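Local atomic coordinates of enoyl-CoA hydratase (Mycobacterium tuberculosis, PDB entry 4JJT), a protein that probably acts as a lyase of the enoyl-CoA hydratase/isomerase (crotonase-like) family, whose namesake reaction is the reversible addition of water to enoyl-CoA thioesters. Residues Arg38-Leu43 against Pro84-Met89; Asp45-Asp50 against Ala88-Val93; Ser118-Phe123 against Val176-Leu181. All blocks are in the same frame, centred on the assembly; numbering follows the deposited sequence.

Contact 1: Arg38-Leu43 against Pro84-Met89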
loop_
_atom_site.group_PDB
_atom_site.type_symbol
_atom_site.label_atom_id
_atom_site.label_comp_id
_atom_site.label_asym_id
_atom_site.label_seq_id
_atom_site.Cartn_x
_atom_site.Cartn_y
_atom_site.Cartn_z
ATOM N N ARG A 38 22.348 -12.753 23.019
ATOM C CA ARG A 38 21.904 -14.064 23.470
ATOM C C ARG A 38 20.399 -14.263 23.297
ATOM O O ARG A 38 19.952 -15.364 22.977
ATOM C CB ARG A 38 22.324 -14.301 24.923
ATOM C CG ARG A 38 22.842 -15.707 25.183
ATOM C CD ARG A 38 23.396 -15.856 26.593
ATOM N NE ARG A 38 24.538 -14.980 26.836
ATOM C CZ ARG A 38 25.217 -14.946 27.978
ATOM N NH1 ARG A 38 26.242 -14.118 28.118
ATOM N NH2 ARG A 38 24.868 -15.743 28.980
ATOM N N PHE A 39 19.622 -13.203 23.510
ATOM C CA PHE A 39 18.168 -13.290 23.344
ATOM C C PHE A 39 17.781 -13.615 21.908
ATOM O O PHE A 39 17.013 -14.545 21.658
ATOM C CB PHE A 39 17.476 -11.992 23.775
ATOM C CG PHE A 39 16.018 -11.925 23.400
ATOM C CD1 PHE A 39 15.069 -12.611 24.135
ATOM C CD2 PHE A 39 15.599 -11.177 22.311
ATOM C CE1 PHE A 39 13.732 -12.552 23.791
ATOM C CE2 PHE A 39 14.263 -11.119 21.965
ATOM C CZ PHE A 39 13.331 -11.806 22.706
ATOM N N PHE A 40 18.312 -12.843 20.967
ATOM C CA PHE A 40 17.988 -13.030 19.554
ATOM C C PHE A 40 18.565 -14.331 19.004
ATOM O O PHE A 40 18.075 -14.864 18.009
ATOM C CB PHE A 40 18.452 -11.829 18.723
ATOM C CG PHE A 40 17.690 -10.563 19.010
ATOM C CD1 PHE A 40 16.319 -10.512 18.839
ATOM C CD2 PHE A 40 18.344 -9.423 19.442
ATOM C CE1 PHE A 40 15.617 -9.356 19.103
ATOM C CE2 PHE A 40 17.645 -8.262 19.706
ATOM C CZ PHE A 40 16.280 -8.229 19.535
ATOM N N ALA A 41 19.607 -14.835 19.657
ATOM C CA ALA A 41 20.171 -16.130 19.310
ATOM C C ALA A 41 19.252 -17.227 19.827
ATOM O O ALA A 41 19.074 -18.259 19.183
ATOM C CB ALA A 41 21.561 -16.282 19.898
ATOM N N ALA A 42 18.670 -16.986 20.997
ATOM C CA ALA A 42 17.763 -17.939 21.625
ATOM C C ALA A 42 16.493 -18.146 20.804
ATOM O O ALA A 42 16.004 -19.269 20.676
ATOM C CB ALA A 42 17.414 -17.486 23.028
ATOM N N LEU A 43 15.959 -17.057 20.260
ATOM C CA LEU A 43 14.764 -17.125 19.425
ATOM C C LEU A 43 15.013 -17.962 18.179
ATOM O O LEU A 43 14.167 -18.762 17.783
ATOM C CB LEU A 43 14.298 -15.723 19.022
ATOM C CG LEU A 43 13.563 -14.895 20.070
ATOM C CD1 LEU A 43 13.122 -13.561 19.481
ATOM C CD2 LEU A 43 12.371 -15.672 20.603
ATOM N N PRO A 84 16.944 -3.425 13.855
ATOM C CA PRO A 84 16.037 -4.477 14.331
ATOM C C PRO A 84 16.578 -5.870 14.020
ATOM O O PRO A 84 17.103 -6.089 12.928
ATOM C CB PRO A 84 14.759 -4.218 13.531
ATOM C CG PRO A 84 15.226 -3.570 12.297
ATOM C CD PRO A 84 16.382 -2.706 12.699
ATOM N N ARG A 85 16.439 -6.797 14.963
ATOM C CA ARG A 85 17.062 -8.111 14.834
ATOM C C ARG A 85 16.085 -9.270 15.025
ATOM O O ARG A 85 16.449 -10.428 14.824
ATOM C CB ARG A 85 18.215 -8.245 15.829
ATOM C CG ARG A 85 19.248 -7.144 15.716
ATOM C CD ARG A 85 20.272 -7.233 16.829
ATOM N NE ARG A 85 21.020 -8.485 16.783
ATOM C CZ ARG A 85 21.934 -8.840 17.678
ATOM N NH1 ARG A 85 22.568 -9.998 17.557
ATOM N NH2 ARG A 85 22.216 -8.036 18.696
ATOM N N TRP A 86 14.854 -8.958 15.419
ATOM C CA TRP A 86 13.838 -9.984 15.648
ATOM C C TRP A 86 13.595 -10.797 14.376
ATOM O O TRP A 86 13.073 -10.280 13.393
ATOM C CB TRP A 86 12.531 -9.347 16.127
ATOM C CG TRP A 86 11.537 -10.329 16.695
ATOM C CD1 TRP A 86 10.786 -11.229 15.998
ATOM C CD2 TRP A 86 11.180 -10.493 18.074
ATOM N NE1 TRP A 86 9.993 -11.946 16.854
ATOM C CE2 TRP A 86 10.214 -11.514 18.135
ATOM C CE3 TRP A 86 11.587 -9.880 19.262
ATOM C CZ2 TRP A 86 9.647 -11.936 19.333
ATOM C CZ3 TRP A 86 11.023 -10.296 20.451
ATOM C CH2 TRP A 86 10.061 -11.317 20.478
ATOM N N PRO A 87 13.974 -12.083 14.398
ATOM C CA PRO A 87 13.959 -12.943 13.209
ATOM C C PRO A 87 12.557 -13.394 12.806
ATOM O O PRO A 87 11.629 -13.330 13.609
ATOM C CB PRO A 87 14.792 -14.146 13.655
ATOM C CG PRO A 87 14.539 -14.234 15.107
ATOM C CD PRO A 87 14.388 -12.821 15.603
ATOM N N ALA A 88 12.415 -13.845 11.564
ATOM C CA ALA A 88 11.145 -14.375 11.081
ATOM C C ALA A 88 10.870 -15.722 11.747
ATOM O O ALA A 88 11.742 -16.589 11.784
ATOM C CB ALA A 88 11.170 -14.511 9.566
HETATM N N MSE A 89 9.667 -15.893 12.286
HETATM C CA MSE A 89 9.337 -17.104 13.032
HETATM C C MSE A 89 7.950 -17.642 12.677
HETATM O O MSE A 89 7.031 -16.876 12.386
HETATM C CB MSE A 89 9.433 -16.851 14.542
HETATM C CG MSE A 89 10.809 -16.400 15.015
HETATM SE SE MSE A 89 10.948 -16.144 16.942
HETATM C CE MSE A 89 10.923 -18.011 17.503
#

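Contact 2: Asp45-Asp50 against Ala88-Val93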
loop_
_atom_site.group_PDB
_atom_site.type_symbol
_atom_site.label_atom_id
_atom_site.label_comp_id
_atom_site.label_asym_id
_atom_site.label_seq_id
_atom_site.Cartn_x
_atom_site.Cartn_y
_atom_site.Cartn_z
ATOM N N ASP A 45 17.184 -20.344 17.793
ATOM C CA ASP A 45 17.271 -21.736 18.217
ATOM C C ASP A 45 15.883 -22.356 18.331
ATOM O O ASP A 45 15.646 -23.467 17.853
ATOM C CB ASP A 45 17.997 -21.838 19.561
ATOM C CG ASP A 45 19.503 -21.721 19.422
ATOM O OD1 ASP A 45 19.976 -21.138 18.422
ATOM O OD2 ASP A 45 20.219 -22.211 20.318
ATOM N N ALA A 46 14.970 -21.627 18.968
ATOM C CA ALA A 46 13.599 -22.092 19.157
ATOM C C ALA A 46 12.901 -22.342 17.825
ATOM O O ALA A 46 12.159 -23.312 17.672
ATOM C CB ALA A 46 12.816 -21.088 19.983
ATOM N N GLU A 47 13.144 -21.455 16.866
ATOM C CA GLU A 47 12.585 -21.592 15.529
ATOM C C GLU A 47 13.182 -22.798 14.813
ATOM O O GLU A 47 12.517 -23.447 14.008
ATOM C CB GLU A 47 12.830 -20.316 14.717
ATOM C CG GLU A 47 12.314 -20.366 13.285
ATOM C CD GLU A 47 10.811 -20.545 13.208
ATOM O OE1 GLU A 47 10.101 -20.077 14.125
ATOM O OE2 GLU A 47 10.337 -21.159 12.229
ATOM N N ALA A 48 14.438 -23.099 15.124
ATOM C CA ALA A 48 15.153 -24.187 14.463
ATOM C C ALA A 48 14.959 -25.534 15.159
ATOM O O ALA A 48 15.231 -26.582 14.575
ATOM C CB ALA A 48 16.634 -23.856 14.361
ATOM N N ASP A 49 14.487 -25.502 16.402
ATOM C CA ASP A 49 14.309 -26.725 17.184
ATOM C C ASP A 49 12.950 -27.366 16.919
ATOM O O ASP A 49 11.911 -26.797 17.255
ATOM C CB ASP A 49 14.467 -26.428 18.679
ATOM C CG ASP A 49 14.791 -27.669 19.494
ATOM O OD1 ASP A 49 14.518 -28.789 19.016
ATOM O OD2 ASP A 49 15.322 -27.522 20.617
ATOM N N ASP A 50 12.965 -28.560 16.331
ATOM C CA ASP A 50 11.731 -29.266 15.991
ATOM C C ASP A 50 10.958 -29.753 17.215
ATOM O O ASP A 50 9.801 -30.150 17.101
ATOM C CB ASP A 50 12.016 -30.448 15.060
ATOM C CG ASP A 50 12.443 -30.009 13.674
ATOM O OD1 ASP A 50 12.209 -28.833 13.321
ATOM O OD2 ASP A 50 13.005 -30.843 12.933
ATOM N N ALA A 88 12.415 -13.845 11.564
ATOM C CA ALA A 88 11.145 -14.375 11.081
ATOM C C ALA A 88 10.870 -15.722 11.747
ATOM O O ALA A 88 11.742 -16.589 11.784
ATOM C CB ALA A 88 11.170 -14.511 9.566
HETATM N N MSE A 89 9.667 -15.893 12.286
HETATM C CA MSE A 89 9.337 -17.104 13.032
HETATM C C MSE A 89 7.950 -17.642 12.677
HETATM O O MSE A 89 7.031 -16.876 12.386
HETATM C CB MSE A 89 9.433 -16.851 14.542
HETATM C CG MSE A 89 10.809 -16.400 15.015
HETATM SE SE MSE A 89 10.948 -16.144 16.942
HETATM C CE MSE A 89 10.923 -18.011 17.503
ATOM N N THR A 90 7.809 -18.966 12.709
ATOM C CA THR A 90 6.535 -19.622 12.423
ATOM C C THR A 90 5.936 -20.194 13.705
ATOM O O THR A 90 4.826 -20.729 13.701
ATOM C CB THR A 90 6.702 -20.755 11.395
ATOM O OG1 THR A 90 7.713 -21.667 11.842
ATOM C CG2 THR A 90 7.103 -20.193 10.039
ATOM N N LYS A 91 6.684 -20.081 14.798
ATOM C CA LYS A 91 6.225 -20.528 16.106
ATOM C C LYS A 91 5.825 -19.320 16.943
ATOM O O LYS A 91 6.561 -18.337 17.001
ATOM C CB LYS A 91 7.322 -21.327 16.817
ATOM C CG LYS A 91 7.755 -22.582 16.072
ATOM C CD LYS A 91 8.963 -23.240 16.714
ATOM C CE LYS A 91 9.470 -24.378 15.847
ATOM N NZ LYS A 91 10.619 -25.088 16.465
ATOM N N PRO A 92 4.650 -19.390 17.586
ATOM C CA PRO A 92 4.106 -18.282 18.380
ATOM C C PRO A 92 4.970 -17.913 19.577
ATOM O O PRO A 92 5.540 -18.780 20.235
ATOM C CB PRO A 92 2.747 -18.815 18.842
ATOM C CG PRO A 92 2.848 -20.289 18.721
ATOM C CD PRO A 92 3.734 -20.541 17.552
ATOM N N VAL A 93 5.056 -16.616 19.850
ATOM C CA VAL A 93 5.788 -16.122 21.008
ATOM C C VAL A 93 4.838 -15.426 21.974
ATOM O O VAL A 93 4.237 -14.406 21.640
ATOM C CB VAL A 93 6.897 -15.139 20.595
ATOM C CG1 VAL A 93 7.548 -14.529 21.824
ATOM C CG2 VAL A 93 7.931 -15.835 19.724
#

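Contact 3: Ser118-Phe123 against Val176-Leu181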
loop_
_atom_site.group_PDB
_atom_site.type_symbol
_atom_site.label_atom_id
_atom_site.label_comp_id
_atom_site.label_asym_id
_atom_site.label_seq_id
_atom_site.Cartn_x
_atom_site.Cartn_y
_atom_site.Cartn_z
ATOM N N SER A 118 0.558 -9.199 33.942
ATOM C CA SER A 118 0.387 -9.276 35.384
ATOM C C SER A 118 -0.369 -8.035 35.823
ATOM O O SER A 118 -0.456 -7.059 35.078
ATOM C CB SER A 118 1.743 -9.334 36.089
ATOM O OG SER A 118 1.604 -9.094 37.474
ATOM N N GLU A 119 -0.913 -8.065 37.033
ATOM C CA GLU A 119 -1.565 -6.891 37.599
ATOM C C GLU A 119 -0.547 -5.778 37.828
ATOM O O GLU A 119 -0.905 -4.614 38.005
ATOM C CB GLU A 119 -2.251 -7.255 38.917
ATOM C CG GLU A 119 -1.330 -7.917 39.926
ATOM C CD GLU A 119 -2.057 -8.358 41.180
ATOM O OE1 GLU A 119 -1.619 -9.350 41.804
ATOM O OE2 GLU A 119 -3.066 -7.717 41.550
ATOM N N HIS A 120 0.728 -6.154 37.815
ATOM C CA HIS A 120 1.823 -5.225 38.056
ATOM C C HIS A 120 2.438 -4.723 36.759
ATOM O O HIS A 120 3.366 -3.915 36.778
ATOM C CB HIS A 120 2.900 -5.897 38.904
ATOM C CG HIS A 120 2.419 -6.316 40.256
ATOM N ND1 HIS A 120 1.522 -5.568 40.986
ATOM C CD2 HIS A 120 2.698 -7.410 41.005
ATOM C CE1 HIS A 120 1.273 -6.179 42.134
ATOM N NE2 HIS A 120 1.973 -7.296 42.167
ATOM N N ALA A 121 1.919 -5.201 35.634
ATOM C CA ALA A 121 2.434 -4.796 34.333
ATOM C C ALA A 121 2.206 -3.310 34.059
ATOM O O ALA A 121 1.119 -2.777 34.295
ATOM C CB ALA A 121 1.818 -5.642 33.233
ATOM N N ARG A 122 3.247 -2.646 33.568
ATOM C CA ARG A 122 3.164 -1.241 33.189
ATOM C C ARG A 122 3.859 -1.043 31.849
ATOM O O ARG A 122 4.797 -1.764 31.518
ATOM C CB ARG A 122 3.811 -0.359 34.263
ATOM C CG ARG A 122 3.064 -0.321 35.581
ATOM C CD ARG A 122 3.732 0.630 36.553
ATOM N NE ARG A 122 5.124 0.264 36.806
ATOM C CZ ARG A 122 5.987 1.027 37.468
ATOM N NH1 ARG A 122 5.604 2.206 37.943
ATOM N NH2 ARG A 122 7.233 0.615 37.653
ATOM N N PHE A 123 3.397 -0.063 31.080
ATOM C CA PHE A 123 3.942 0.192 29.747
ATOM C C PHE A 123 4.238 1.675 29.557
ATOM O O PHE A 123 3.400 2.525 29.855
ATOM C CB PHE A 123 2.971 -0.283 28.667
ATOM C CG PHE A 123 2.510 -1.699 28.849
ATOM C CD1 PHE A 123 1.383 -1.976 29.600
ATOM C CD2 PHE A 123 3.192 -2.751 28.261
ATOM C CE1 PHE A 123 0.951 -3.270 29.769
ATOM C CE2 PHE A 123 2.761 -4.051 28.427
ATOM C CZ PHE A 123 1.638 -4.311 29.182
ATOM N N VAL A 176 -3.992 -11.034 34.791
ATOM C CA VAL A 176 -4.176 -12.024 35.843
ATOM C C VAL A 176 -3.408 -11.648 37.102
ATOM O O VAL A 176 -2.541 -10.774 37.070
ATOM C CB VAL A 176 -3.710 -13.416 35.379
ATOM C CG1 VAL A 176 -4.495 -13.849 34.152
ATOM C CG2 VAL A 176 -2.222 -13.401 35.083
ATOM N N ALA A 177 -3.735 -12.306 38.212
ATOM C CA ALA A 177 -3.001 -12.117 39.457
ATOM C C ALA A 177 -1.549 -12.519 39.240
ATOM O O ALA A 177 -1.268 -13.440 38.475
ATOM C CB ALA A 177 -3.624 -12.937 40.573
ATOM N N HIS A 178 -0.639 -11.828 39.918
ATOM C CA HIS A 178 0.794 -11.932 39.643
ATOM C C HIS A 178 1.347 -13.358 39.629
ATOM O O HIS A 178 2.078 -13.736 38.718
ATOM C CB HIS A 178 1.590 -11.079 40.630
ATOM C CG HIS A 178 3.043 -10.976 40.292
ATOM N ND1 HIS A 178 3.500 -10.282 39.192
ATOM C CD2 HIS A 178 4.140 -11.491 40.894
ATOM C CE1 HIS A 178 4.816 -10.366 39.137
ATOM N NE2 HIS A 178 5.231 -11.095 40.160
ATOM N N ASP A 179 0.992 -14.148 40.635
ATOM C CA ASP A 179 1.507 -15.509 40.745
ATOM C C ASP A 179 0.837 -16.470 39.763
ATOM O O ASP A 179 1.198 -17.647 39.692
ATOM C CB ASP A 179 1.361 -16.024 42.177
ATOM C CG ASP A 179 2.187 -15.228 43.170
ATOM O OD1 ASP A 179 3.156 -14.563 42.744
ATOM O OD2 ASP A 179 1.873 -15.270 44.379
ATOM N N GLN A 180 -0.139 -15.963 39.015
ATOM C CA GLN A 180 -0.845 -16.775 38.034
ATOM C C GLN A 180 -0.369 -16.464 36.621
ATOM O O GLN A 180 -0.840 -17.065 35.655
ATOM C CB GLN A 180 -2.352 -16.537 38.126
ATOM C CG GLN A 180 -2.977 -16.856 39.472
ATOM C CD GLN A 180 -3.255 -18.331 39.649
ATOM O OE1 GLN A 180 -2.950 -19.141 38.774
ATOM N NE2 GLN A 180 -3.840 -18.688 40.783
ATOM N N LEU A 181 0.563 -15.523 36.504
ATOM C CA LEU A 181 1.040 -15.063 35.200
ATOM C C LEU A 181 1.621 -16.180 34.336
ATOM O O LEU A 181 1.083 -16.490 33.275
ATOM C CB LEU A 181 2.072 -13.944 35.364
ATOM C CG LEU A 181 2.742 -13.514 34.055
ATOM C CD1 LEU A 181 1.731 -12.890 33.106
ATOM C CD2 LEU A 181 3.883 -12.559 34.330
#

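Contact 1: Arg38-Leu43 against Pro84-Met89
Methyl CD1 of Leu43 sits squarely over the indole of Trp86, 3.6 Å from the centroid of its six-membered ring and only 5° off the normal, a CH-pi contact. Phe39 meets the same indole differently, its CZ lying 3.6 Å from Trp86 CZ3 in an oblique pair, planes at 56°. CG of Trp86 stands anti to its backbone N (chi1 -166°), which carries the indole to the helix although the CB bond does not point there. Phe40 is sandwiched. Arg85 CB lies over the centre of one face of its ring, 3.8 Å from the centroid, while CD2 of Phe39, from the same helix, lies toward the rim of the opposite face. The guanidinium of Arg85 also presents a face to Phe40 CD2, and its NH2 is fixed by a salt bridge to Asp37 of helix 33-48. At the far end, Leu43 CD2 packs against SE of selenomethionine Met89 at 4.0 Å. No hydrogen bond crosses this interface. In the crotonase-like fold of this chain it lays the loop before strand 93-97 on helix 33-48, with Tyr111 stacked on Trp86, Leu108 of helix 104-111 beside Phe39, and Leu20 of strand 17-22 touching Leu43.

Contact 2: Asp45-Asp50 against Ala88-Val93
Glu47, in the last turn of helix 33-48, grips the loop that leads into strand 93-97, joining a helix of the crotonase-like fold to the approach of a strand in its six-stranded sheet. Its CB lies 4.1 Å from CE of selenomethionine Met89. CG stands anti to the backbone N (chi1 179°) and turns the chain out to the loop, where it passes 4.1 Å from Ala88 O. A bend at chi2 (62°) then lays CD against Thr90, and the two carboxylate oxygens divide the work. OE1 accepts from Thr90 N at 2.9 Å, the donor standing 39° out of the carboxylate plane; it also receives a weak, longer bond from Lys91 N and packs against CA and CB of Met89. OE2 turns to the side chain of Thr90. One carboxylate is thus held by backbone and side chain together, which limits its rotation and meets a backbone N-H of an irregular loop.

Lys91 extends from the loop to the helix end, its chain straight beyond CG, and brings CD to 3.3 Å from Ala46 O. The position of NZ is uncertain in this model, so its bond to Ala46 O is doubtful, and Ile52 O is a further, equally uncertain acceptor. Arg201 of helix 197-237 touches both Thr90 and Lys91. On the firmer side of the contact, OG1 of Thr90 donates to the syn lone pair of Glu47 OE2 across 2.7 Å.

Contact 3: Ser118-Phe123 against Val176-Leu181
Ser118 OG and His178 ND1 are 2.8 Å apart in a hydrogen bond whose proton could belong to either. OG, anti to the backbone N, reaches the imidazole at its edge, near the ring plane. The same oxygen accepts from His120 N along an almost straight line of 172°, forming an ST turn inside the type I beta turn from Ser118 to Ala121. Behind it, Ser118 N lies 4.0 Å from CD1 of Leu181.

Glu119 follows. Its CG occupies the position between backbone N and carbonyl carbon (chi1 54°), and the extended chain brings OE1 to 3.3 Å from His178 N, which donates a hydrogen bond to it; that donor approaches from above the carboxylate plane.

His120 lies over Glu119, whose CG sits above the centre of one imidazole face. Its CD2 comes to 3.5 Å from His178 ND1, with the rings inclined at 45° and the contact oblique.

Three consecutive residues therefore converge on His178, at the edge of the six-stranded sheet, in the loop between strand 174-176 and helix 181-193. NE2 of His178 is also hydrogen-bonded, to Asp61 OD2, so both ring nitrogens have partners and the imidazole is fixed in rotation. Ser118 OG, bonded both to that ring and to His120 N, ties the histidine to the turn, so the orientation of the ring and the shape of the turn depend on one hydroxyl.

Contacts 1 and 2 are neighbours, centres about 10 Å apart. Both pin the loop before strand 93-97 to helix 33-48, share Ala88 and Met89, and touch through Trp86 and Val93. Their chemistry changes along that helix: contact 1 is apolar and aromatic, whereas contact 2, at the helix end, is carried by a carboxylate gripping a hydroxyl and a backbone N-H. Contact 3 stands apart, its centre about 25 Å from that of contact 1 and across the chain's centre. Three of its seven touching residues are exposed, against two of eight in contact 2 and none in contact 1. It joins the turn after strand 114-118 to the loop after strand 174-176 through a histidine met by serine and glutamate. Parts of contacts 1 and 2 meet other subunits; contact 3 touches none.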